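Local coordinates for Rik1-associated factor 1 (Schizosaccharomyces pombe, PDB 4O9D), which serves as a component of the Clr4 methyltransferase complex that helps establish heterochromatin by methylating histone H3 to form H3K9me, this part being its WD-repeat beta propeller, at residues Phe26-Cys35 with Leu47-Asn57; Phe375-Tyr384 with Val396-Tyr406. All coordinates share one frame; numbering follows the deposited sequence.

Contact 1 of 2, residues Phe26-Cys35 with Leu47-Asn57; sequences FNETSGDTVC and LGSTAQDGAYN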
loop_
_atom_site.group_PDB
_atom_site.type_symbol
_atom_site.label_atom_id
_atom_site.label_comp_id
_atom_site.label_asym_id
_atom_site.label_seq_id
_atom_site.Cartn_x
_atom_site.Cartn_y
_atom_site.Cartn_z
ATOM N N PHE A 26 -17.802 -1.764 -9.692
ATOM C CA PHE A 26 -17.273 -0.924 -10.752
ATOM C C PHE A 26 -16.239 -1.694 -11.575
ATOM O O PHE A 26 -15.395 -2.393 -11.015
ATOM C CB PHE A 26 -16.647 0.324 -10.099
ATOM C CG PHE A 26 -15.971 1.261 -11.061
ATOM C CD1 PHE A 26 -16.709 2.205 -11.767
ATOM C CD2 PHE A 26 -14.589 1.244 -11.217
ATOM C CE1 PHE A 26 -16.084 3.092 -12.644
ATOM C CE2 PHE A 26 -13.958 2.126 -12.097
ATOM C CZ PHE A 26 -14.706 3.047 -12.806
ATOM N N ASN A 27 -16.319 -1.575 -12.900
ATOM C CA ASN A 27 -15.304 -2.118 -13.810
ATOM C C ASN A 27 -15.311 -1.352 -15.126
ATOM O O ASN A 27 -15.909 -1.798 -16.104
ATOM C CB ASN A 27 -15.533 -3.610 -14.126
ATOM C CG ASN A 27 -14.377 -4.225 -14.957
ATOM O OD1 ASN A 27 -13.625 -3.503 -15.626
ATOM N ND2 ASN A 27 -14.233 -5.549 -14.905
ATOM N N GLU A 28 -14.670 -0.193 -15.137
ATOM C CA GLU A 28 -14.418 0.549 -16.368
ATOM C C GLU A 28 -12.941 0.515 -16.522
ATOM O O GLU A 28 -12.336 1.260 -17.298
ATOM C CB GLU A 28 -14.865 1.991 -16.220
ATOM C CG GLU A 28 -16.352 2.088 -15.999
ATOM C CD GLU A 28 -17.116 1.335 -17.063
ATOM O OE1 GLU A 28 -16.702 1.418 -18.245
ATOM O OE2 GLU A 28 -18.109 0.652 -16.715
ATOM N N THR A 29 -12.368 -0.389 -15.747
ATOM C CA THR A 29 -10.976 -0.349 -15.430
ATOM C C THR A 29 -10.171 -0.887 -16.570
ATOM O O THR A 29 -10.377 -2.025 -17.008
ATOM C CB THR A 29 -10.691 -1.177 -14.175
ATOM O OG1 THR A 29 -11.272 -0.525 -13.041
ATOM C CG2 THR A 29 -9.200 -1.336 -13.965
ATOM N N SER A 30 -9.275 -0.041 -17.065
ATOM C CA SER A 30 -8.162 -0.504 -17.863
ATOM C C SER A 30 -7.114 -0.989 -16.866
ATOM O O SER A 30 -6.638 -0.210 -16.035
ATOM C CB SER A 30 -7.615 0.629 -18.728
ATOM O OG SER A 30 -7.288 1.765 -17.950
ATOM N N GLY A 31 -6.802 -2.285 -16.921
ATOM C CA GLY A 31 -5.840 -2.882 -16.011
ATOM C C GLY A 31 -6.456 -3.497 -14.755
ATOM O O GLY A 31 -7.670 -3.679 -14.645
ATOM N N ASP A 32 -5.589 -3.822 -13.804
ATOM C CA ASP A 32 -6.006 -4.340 -12.527
ATOM C C ASP A 32 -5.908 -3.236 -11.501
ATOM O O ASP A 32 -4.904 -2.552 -11.441
ATOM C CB ASP A 32 -5.085 -5.491 -12.111
ATOM C CG ASP A 32 -5.297 -6.743 -12.944
ATOM O OD1 ASP A 32 -6.401 -6.904 -13.497
ATOM O OD2 ASP A 32 -4.353 -7.562 -13.037
ATOM N N THR A 33 -6.934 -3.070 -10.671
ATOM C CA THR A 33 -6.850 -2.087 -9.612
ATOM C C THR A 33 -5.910 -2.596 -8.522
ATOM O O THR A 33 -6.151 -3.653 -7.908
ATOM C CB THR A 33 -8.222 -1.736 -9.054
ATOM O OG1 THR A 33 -9.051 -1.272 -10.128
ATOM C CG2 THR A 33 -8.115 -0.624 -7.978
ATOM N N VAL A 34 -4.846 -1.823 -8.294
ATOM C CA VAL A 34 -3.819 -2.160 -7.323
ATOM C C VAL A 34 -3.540 -1.102 -6.233
ATOM O O VAL A 34 -2.666 -1.315 -5.411
ATOM C CB VAL A 34 -2.500 -2.494 -8.030
ATOM C CG1 VAL A 34 -2.724 -3.669 -8.979
ATOM C CG2 VAL A 34 -1.931 -1.249 -8.758
ATOM N N CYS A 35 -4.260 0.017 -6.225
ATOM C CA CYS A 35 -4.327 0.863 -5.027
ATOM C C CYS A 35 -5.679 1.556 -4.884
ATOM O O CYS A 35 -6.381 1.798 -5.864
ATOM C CB CYS A 35 -3.224 1.930 -4.970
ATOM S SG CYS A 35 -2.384 2.273 -6.489
ATOM N N LEU A 47 -9.072 5.334 -7.044
ATOM C CA LEU A 47 -8.672 4.011 -7.509
ATOM C C LEU A 47 -7.564 4.147 -8.532
ATOM O O LEU A 47 -7.726 4.864 -9.510
ATOM C CB LEU A 47 -9.849 3.306 -8.200
ATOM C CG LEU A 47 -11.181 3.210 -7.458
ATOM C CD1 LEU A 47 -12.268 2.621 -8.395
ATOM C CD2 LEU A 47 -11.056 2.362 -6.195
ATOM N N GLY A 48 -6.455 3.435 -8.325
ATOM C CA GLY A 48 -5.406 3.365 -9.315
ATOM C C GLY A 48 -5.203 1.961 -9.831
ATOM O O GLY A 48 -5.149 1.017 -9.046
ATOM N N SER A 49 -5.062 1.817 -11.143
ATOM C CA SER A 49 -4.864 0.502 -11.735
ATOM C C SER A 49 -3.647 0.438 -12.640
ATOM O O SER A 49 -2.985 1.460 -12.914
ATOM C CB SER A 49 -6.123 0.031 -12.487
ATOM O OG SER A 49 -6.548 0.967 -13.449
ATOM N N THR A 50 -3.345 -0.770 -13.106
ATOM C CA THR A 50 -2.153 -0.959 -13.925
ATOM C C THR A 50 -2.415 -0.609 -15.397
ATOM O O THR A 50 -3.549 -0.369 -15.800
ATOM C CB THR A 50 -1.639 -2.409 -13.831
ATOM O OG1 THR A 50 -2.609 -3.296 -14.392
ATOM C CG2 THR A 50 -1.378 -2.808 -12.369
ATOM N N ALA A 51 -1.349 -0.569 -16.187
ATOM C CA ALA A 51 -1.462 -0.480 -17.628
ATOM C C ALA A 51 -1.803 -1.870 -18.109
ATOM O O ALA A 51 -1.505 -2.853 -17.425
ATOM C CB ALA A 51 -0.137 -0.063 -18.217
ATOM N N GLN A 52 -2.409 -1.982 -19.280
ATOM C CA GLN A 52 -2.403 -3.273 -19.964
ATOM C C GLN A 52 -1.838 -3.106 -21.369
ATOM O O GLN A 52 -2.392 -2.394 -22.208
ATOM C CB GLN A 52 -3.769 -3.961 -19.933
ATOM C CG GLN A 52 -4.041 -4.677 -18.595
ATOM C CD GLN A 52 -2.803 -5.383 -18.014
ATOM O OE1 GLN A 52 -1.964 -5.908 -18.754
ATOM N NE2 GLN A 52 -2.687 -5.386 -16.683
ATOM N N ASP A 53 -0.714 -3.781 -21.577
ATOM C CA ASP A 53 0.268 -3.448 -22.608
ATOM C C ASP A 53 -0.236 -3.488 -24.056
ATOM O O ASP A 53 0.267 -2.750 -24.908
ATOM C CB ASP A 53 1.477 -4.377 -22.441
ATOM C CG ASP A 53 2.019 -4.372 -21.012
ATOM O OD1 ASP A 53 2.092 -3.276 -20.411
ATOM O OD2 ASP A 53 2.351 -5.457 -20.478
ATOM N N GLY A 54 -1.220 -4.334 -24.337
ATOM C CA GLY A 54 -1.768 -4.433 -25.679
ATOM C C GLY A 54 -3.242 -4.070 -25.736
ATOM O O GLY A 54 -3.903 -4.278 -26.757
ATOM N N ALA A 55 -3.756 -3.503 -24.648
ATOM C CA ALA A 55 -5.201 -3.382 -24.465
ATOM C C ALA A 55 -5.747 -1.975 -24.698
ATOM O O ALA A 55 -5.047 -0.971 -24.499
ATOM C CB ALA A 55 -5.595 -3.872 -23.074
ATOM N N TYR A 56 -7.011 -1.931 -25.122
ATOM C CA TYR A 56 -7.733 -0.688 -25.360
ATOM C C TYR A 56 -8.233 -0.130 -24.035
ATOM O O TYR A 56 -8.872 -0.844 -23.253
ATOM C CB TYR A 56 -8.910 -0.935 -26.314
ATOM C CG TYR A 56 -9.791 0.278 -26.574
ATOM C CD1 TYR A 56 -9.270 1.442 -27.140
ATOM C CD2 TYR A 56 -11.150 0.252 -26.268
ATOM C CE1 TYR A 56 -10.082 2.554 -27.377
ATOM C CE2 TYR A 56 -11.963 1.350 -26.505
ATOM C CZ TYR A 56 -11.429 2.497 -27.057
ATOM O OH TYR A 56 -12.247 3.587 -27.285
ATOM N N ASN A 57 -7.944 1.145 -23.781
ATOM C CA ASN A 57 -8.371 1.777 -22.541
ATOM C C ASN A 57 -8.734 3.256 -22.713
ATOM O O ASN A 57 -7.915 4.136 -22.460
ATOM C CB ASN A 57 -7.276 1.627 -21.489
ATOM C CG ASN A 57 -5.973 2.274 -21.912
ATOM O OD1 ASN A 57 -5.838 2.759 -23.043
ATOM N ND2 ASN A 57 -5.001 2.285 -21.005
#
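Thr-50 reaches across to Asp-32 just beyond the hairpin of strands 33-38 and 44-49, which belong to one blade of the beta propeller. From CB, which lies beside Asp-32 O, the Thr-50 side chain divides. OG1 stands between the backbone N and the carbonyl carbon (chi1 65°), facing the 26-35 segment, and accepts Asp-32 N at 3.1 Å in an almost straight bond (N-H...O 175°). CG2, the apolar branch, packs on Val-34 CG1 at 3.7 Å, the two side chains meeting at about a right angle. Threonine thus suits the place, combining an acceptor with a methyl; its own N also donates to Asp-32 O. The carboxylate of Asp-32 looks elsewhere, with OD1 held by Gly-400 N.

Within the strands the register slips by one: Val-34 and Cys-35 both face Gly-48, a classic beta bulge. Gly-48 O receives two donors, Val-34 N at 3.0 Å and Cys-35 N at 3.1 Å, while Gly-48 N returns a bond to Cys-35 O. With no side chain on Gly-48, Cys-35 SG can lie close over this residue, 4.0 Å from Gly-48 O. Gly-31, at a positive phi of 93°, turns the chain into the strand and brings its CA 3.4 Å from Thr-50 O in a CA-H...O contact.

Phe-26, at the end of strand 21-26, meets Leu-47 CD1 through CD2 and is also in edge-to-face contact with Trp-63. A short hydroxyl side chain suits Ser-49: OG reaches Ser-30 O, donating a 2.8 Å hydrogen bond from a position tilted out of the carbonyl plane.

Contact 2 of 2, residues Phe375-Tyr384 with Val396-Tyr406; sequences FTEMNSAITY and VCCVGGDVNMY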
loop_
_atom_site.group_PDB
_atom_site.type_symbol
_atom_site.label_atom_id
_atom_site.label_comp_id
_atom_site.label_asym_id
_atom_site.label_seq_id
_atom_site.Cartn_x
_atom_site.Cartn_y
_atom_site.Cartn_z
ATOM N N PHE A 375 -15.813 -13.934 3.710
ATOM C CA PHE A 375 -16.545 -12.672 3.619
ATOM C C PHE A 375 -17.192 -12.531 2.263
ATOM O O PHE A 375 -18.362 -12.157 2.152
ATOM C CB PHE A 375 -15.628 -11.462 3.846
ATOM C CG PHE A 375 -16.337 -10.148 3.706
ATOM C CD1 PHE A 375 -17.235 -9.726 4.670
ATOM C CD2 PHE A 375 -16.117 -9.333 2.597
ATOM C CE1 PHE A 375 -17.906 -8.509 4.529
ATOM C CE2 PHE A 375 -16.790 -8.102 2.451
ATOM C CZ PHE A 375 -17.680 -7.698 3.401
ATOM N N THR A 376 -16.420 -12.806 1.221
ATOM C CA THR A 376 -16.943 -12.686 -0.123
ATOM C C THR A 376 -16.070 -13.477 -1.065
ATOM O O THR A 376 -15.025 -13.978 -0.660
ATOM C CB THR A 376 -17.036 -11.206 -0.569
ATOM O OG1 THR A 376 -17.771 -11.121 -1.789
ATOM C CG2 THR A 376 -15.632 -10.571 -0.755
ATOM N N GLU A 377 -16.563 -13.667 -2.287
ATOM C CA GLU A 377 -15.856 -14.369 -3.346
ATOM C C GLU A 377 -15.893 -13.530 -4.629
ATOM O O GLU A 377 -16.978 -13.157 -5.127
ATOM C CB GLU A 377 -16.465 -15.739 -3.627
ATOM C CG GLU A 377 -15.867 -16.339 -4.896
ATOM C CD GLU A 377 -16.211 -17.785 -5.113
ATOM O OE1 GLU A 377 -17.019 -18.339 -4.338
ATOM O OE2 GLU A 377 -15.671 -18.367 -6.075
ATOM N N MET A 378 -14.717 -13.211 -5.155
ATOM C CA MET A 378 -14.638 -12.422 -6.385
ATOM C C MET A 378 -14.354 -13.355 -7.570
ATOM O O MET A 378 -14.007 -14.515 -7.373
ATOM C CB MET A 378 -13.595 -11.285 -6.235
ATOM C CG MET A 378 -14.086 -10.137 -5.292
ATOM S SD MET A 378 -13.210 -8.601 -5.488
ATOM C CE MET A 378 -13.897 -8.010 -7.024
ATOM N N ASN A 379 -14.524 -12.853 -8.792
ATOM C CA ASN A 379 -14.477 -13.690 -9.993
ATOM C C ASN A 379 -13.098 -14.214 -10.350
ATOM O O ASN A 379 -12.970 -15.116 -11.167
ATOM C CB ASN A 379 -15.023 -12.913 -11.195
ATOM C CG ASN A 379 -16.539 -12.860 -11.218
ATOM O OD1 ASN A 379 -17.210 -13.838 -10.893
ATOM N ND2 ASN A 379 -17.088 -11.707 -11.601
ATOM N N SER A 380 -12.057 -13.636 -9.767
ATOM C CA SER A 380 -10.700 -14.066 -10.072
ATOM C C SER A 380 -9.766 -13.743 -8.882
ATOM O O SER A 380 -10.221 -13.240 -7.855
ATOM C CB SER A 380 -10.238 -13.372 -11.364
ATOM O OG SER A 380 -8.990 -13.876 -11.815
ATOM N N ALA A 381 -8.478 -14.040 -9.013
ATOM C CA ALA A 381 -7.488 -13.698 -7.973
ATOM C C ALA A 381 -7.598 -12.243 -7.475
ATOM O O ALA A 381 -7.740 -11.317 -8.262
ATOM C CB ALA A 381 -6.059 -13.963 -8.485
ATOM N N ILE A 382 -7.533 -12.063 -6.162
ATOM C CA ILE A 382 -7.594 -10.748 -5.539
ATOM C C ILE A 382 -6.329 -9.958 -5.839
ATOM O O ILE A 382 -5.222 -10.486 -5.728
ATOM C CB ILE A 382 -7.736 -10.898 -4.002
ATOM C CG1 ILE A 382 -9.053 -11.599 -3.650
ATOM C CG2 ILE A 382 -7.643 -9.549 -3.302
ATOM C CD1 ILE A 382 -10.277 -10.846 -4.146
ATOM N N THR A 383 -6.470 -8.694 -6.212
ATOM C CA THR A 383 -5.277 -7.858 -6.448
ATOM C C THR A 383 -5.040 -6.791 -5.369
ATOM O O THR A 383 -3.916 -6.304 -5.215
ATOM C CB THR A 383 -5.293 -7.165 -7.837
ATOM O OG1 THR A 383 -6.474 -6.367 -7.981
ATOM C CG2 THR A 383 -5.228 -8.191 -8.954
ATOM N N TYR A 384 -6.089 -6.436 -4.622
ATOM C CA TYR A 384 -5.981 -5.434 -3.544
ATOM C C TYR A 384 -7.195 -5.498 -2.651
ATOM O O TYR A 384 -8.264 -5.869 -3.104
ATOM C CB TYR A 384 -5.909 -4.007 -4.118
ATOM C CG TYR A 384 -5.716 -2.966 -3.031
ATOM C CD1 TYR A 384 -4.436 -2.642 -2.601
ATOM C CD2 TYR A 384 -6.790 -2.352 -2.414
ATOM C CE1 TYR A 384 -4.217 -1.722 -1.606
ATOM C CE2 TYR A 384 -6.576 -1.409 -1.382
ATOM C CZ TYR A 384 -5.276 -1.105 -1.003
ATOM O OH TYR A 384 -4.974 -0.203 -0.005
ATOM N N VAL A 396 -12.529 -4.277 -2.372
ATOM C CA VAL A 396 -11.794 -5.455 -2.773
ATOM C C VAL A 396 -11.750 -5.529 -4.296
ATOM O O VAL A 396 -12.756 -5.308 -4.950
ATOM C CB VAL A 396 -12.469 -6.726 -2.183
ATOM C CG1 VAL A 396 -11.728 -7.981 -2.586
ATOM C CG2 VAL A 396 -12.537 -6.595 -0.668
ATOM N N CYS A 397 -10.575 -5.819 -4.855
ATOM C CA CYS A 397 -10.383 -5.828 -6.317
ATOM C C CYS A 397 -9.804 -7.158 -6.789
ATOM O O CYS A 397 -9.099 -7.832 -6.035
ATOM C CB CYS A 397 -9.415 -4.731 -6.731
ATOM S SG CYS A 397 -9.601 -3.146 -5.891
ATOM N N CYS A 398 -10.052 -7.526 -8.044
ATOM C CA CYS A 398 -9.521 -8.795 -8.551
ATOM C C CYS A 398 -8.992 -8.652 -9.965
ATOM O O CYS A 398 -9.193 -7.634 -10.610
ATOM C CB CYS A 398 -10.572 -9.912 -8.474
ATOM S SG CYS A 398 -12.012 -9.728 -9.587
ATOM N N VAL A 399 -8.267 -9.662 -10.423
ATOM C CA VAL A 399 -7.725 -9.644 -11.759
ATOM C C VAL A 399 -8.844 -9.438 -12.771
ATOM O O VAL A 399 -9.860 -10.102 -12.696
ATOM C CB VAL A 399 -6.999 -10.951 -12.075
ATOM C CG1 VAL A 399 -6.602 -10.991 -13.542
ATOM C CG2 VAL A 399 -5.768 -11.089 -11.172
ATOM N N GLY A 400 -8.648 -8.504 -13.704
ATOM C CA GLY A 400 -9.621 -8.269 -14.758
ATOM C C GLY A 400 -10.455 -7.016 -14.548
ATOM O O GLY A 400 -11.415 -6.784 -15.283
ATOM N N GLY A 401 -10.111 -6.221 -13.535
ATOM C CA GLY A 401 -10.714 -4.915 -13.368
ATOM C C GLY A 401 -11.890 -4.783 -12.416
ATOM O O GLY A 401 -12.361 -3.662 -12.205
ATOM N N ASP A 402 -12.379 -5.880 -11.835
ATOM C CA ASP A 402 -13.488 -5.769 -10.890
ATOM C C ASP A 402 -13.076 -5.020 -9.637
ATOM O O ASP A 402 -12.042 -5.301 -9.053
ATOM C CB ASP A 402 -14.034 -7.145 -10.484
ATOM C CG ASP A 402 -15.055 -7.683 -11.485
ATOM O OD1 ASP A 402 -15.606 -6.872 -12.262
ATOM O OD2 ASP A 402 -15.302 -8.904 -11.501
ATOM N N VAL A 403 -13.913 -4.084 -9.222
ATOM C CA VAL A 403 -13.766 -3.421 -7.933
ATOM C C VAL A 403 -15.082 -3.493 -7.158
ATOM O O VAL A 403 -16.087 -2.897 -7.574
ATOM C CB VAL A 403 -13.351 -1.938 -8.119
ATOM C CG1 VAL A 403 -13.258 -1.211 -6.760
ATOM C CG2 VAL A 403 -12.041 -1.873 -8.826
ATOM N N ASN A 404 -15.091 -4.248 -6.058
ATOM C CA ASN A 404 -16.260 -4.307 -5.191
ATOM C C ASN A 404 -16.120 -3.431 -3.955
ATOM O O ASN A 404 -15.123 -3.514 -3.236
ATOM C CB ASN A 404 -16.558 -5.755 -4.766
ATOM C CG ASN A 404 -17.022 -6.614 -5.930
ATOM O OD1 ASN A 404 -17.264 -6.112 -7.021
ATOM N ND2 ASN A 404 -17.155 -7.907 -5.697
ATOM N N MET A 405 -17.126 -2.597 -3.709
ATOM C CA MET A 405 -17.177 -1.776 -2.499
ATOM C C MET A 405 -18.283 -2.231 -1.537
ATOM O O MET A 405 -19.464 -2.329 -1.935
ATOM C CB MET A 405 -17.449 -0.309 -2.844
ATOM C CG MET A 405 -16.261 0.496 -3.339
ATOM S SD MET A 405 -16.266 2.169 -2.613
ATOM C CE MET A 405 -14.666 2.752 -3.140
ATOM N N TYR A 406 -17.909 -2.462 -0.277
ATOM C CA TYR A 406 -18.858 -2.855 0.761
ATOM C C TYR A 406 -18.995 -1.717 1.760
ATOM O O TYR A 406 -18.013 -1.069 2.091
ATOM C CB TYR A 406 -18.396 -4.141 1.449
ATOM C CG TYR A 406 -18.157 -5.258 0.467
ATOM C CD1 TYR A 406 -16.986 -5.305 -0.279
ATOM C CD2 TYR A 406 -19.113 -6.259 0.265
ATOM C CE1 TYR A 406 -16.767 -6.321 -1.201
ATOM C CE2 TYR A 406 -18.904 -7.272 -0.643
ATOM C CZ TYR A 406 -17.735 -7.299 -1.371
ATOM O OH TYR A 406 -17.523 -8.289 -2.300
HETATM O O HOH W 1 -15.397 -10.287 -9.296
#
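Phe-375 turns its edge onto one face of Tyr-406 in a T-shaped pair, ring centres 4.9 Å apart and planes at 66°. Phe-375 CE2 stands over the middle of the tyrosine ring, while Tyr-406 CG lies at the phenylalanine edge, in its plane; Phe-416 adds another edge-to-face partner to Tyr-406. At the tip of the tyrosine, OH shares a 2.9 Å hydrogen bond with Thr-376 OG1, and a weak one from Asn-404 ND2 also reaches it. With chi1 at -170°, Thr-376 OG1 points away from its backbone N and toward the tyrosine hydroxyl. The tyrosine thus offers an aromatic face to Phe-375 and a polar end to the threonine.

The long unbranched side chain of Met-378 lies across the 396-406 segment. Its SD lies against Val-396 CG1 at 3.3 Å, a tight approach, and a bend at chi3 carries CE to Cys-398 SG, Asp-402 CB and, at 3.5 Å, Asn-404 ND2. The Asn-404 OD1 end is taken by His-25. Toward the surface, Asn-379 ND2 makes a weak bond to Asp-402 OD2, and a water accepts from Asn-379 N and donates to that same OD2 at 2.6 Å.

Between strands 382-387 and 393-398, Thr-383 N donates to Cys-397 O at 2.8 Å, and the register slips at a beta bulge. Beyond it Val-399 N binds Ala-381 O, leading into the type II turn from Cys-398 to Gly-401, whose Gly-400 accepts a positive phi. A chain running from the outer strand 371-377 of one blade into the inner strand 382-387 of the next is characteristic of WD-repeat propellers.

In the fold
Both contacts hold the first two strands of a propeller blade, and the blades are adjacent: contact 1 in strands 33-38 and 44-49, contact 2 in 382-387 and 393-398. Their centres lie about 13 Å apart, and both are partly buried. Each has a bulged hairpin, but contact 1 is mainly a polar, backbone-rich junction with small residues, whereas contact 2 adds a methionine and an aromatic pair that pack the preceding blade's outer strand and the chain just after it against strands 393-398 and 403-407. A hydrogen bond from Thr-383 OG1 to Thr-33 O joins the blades. Strand 21-26, ending at Phe-26 of contact 1, completes the sheet of contact 2, closing the ring.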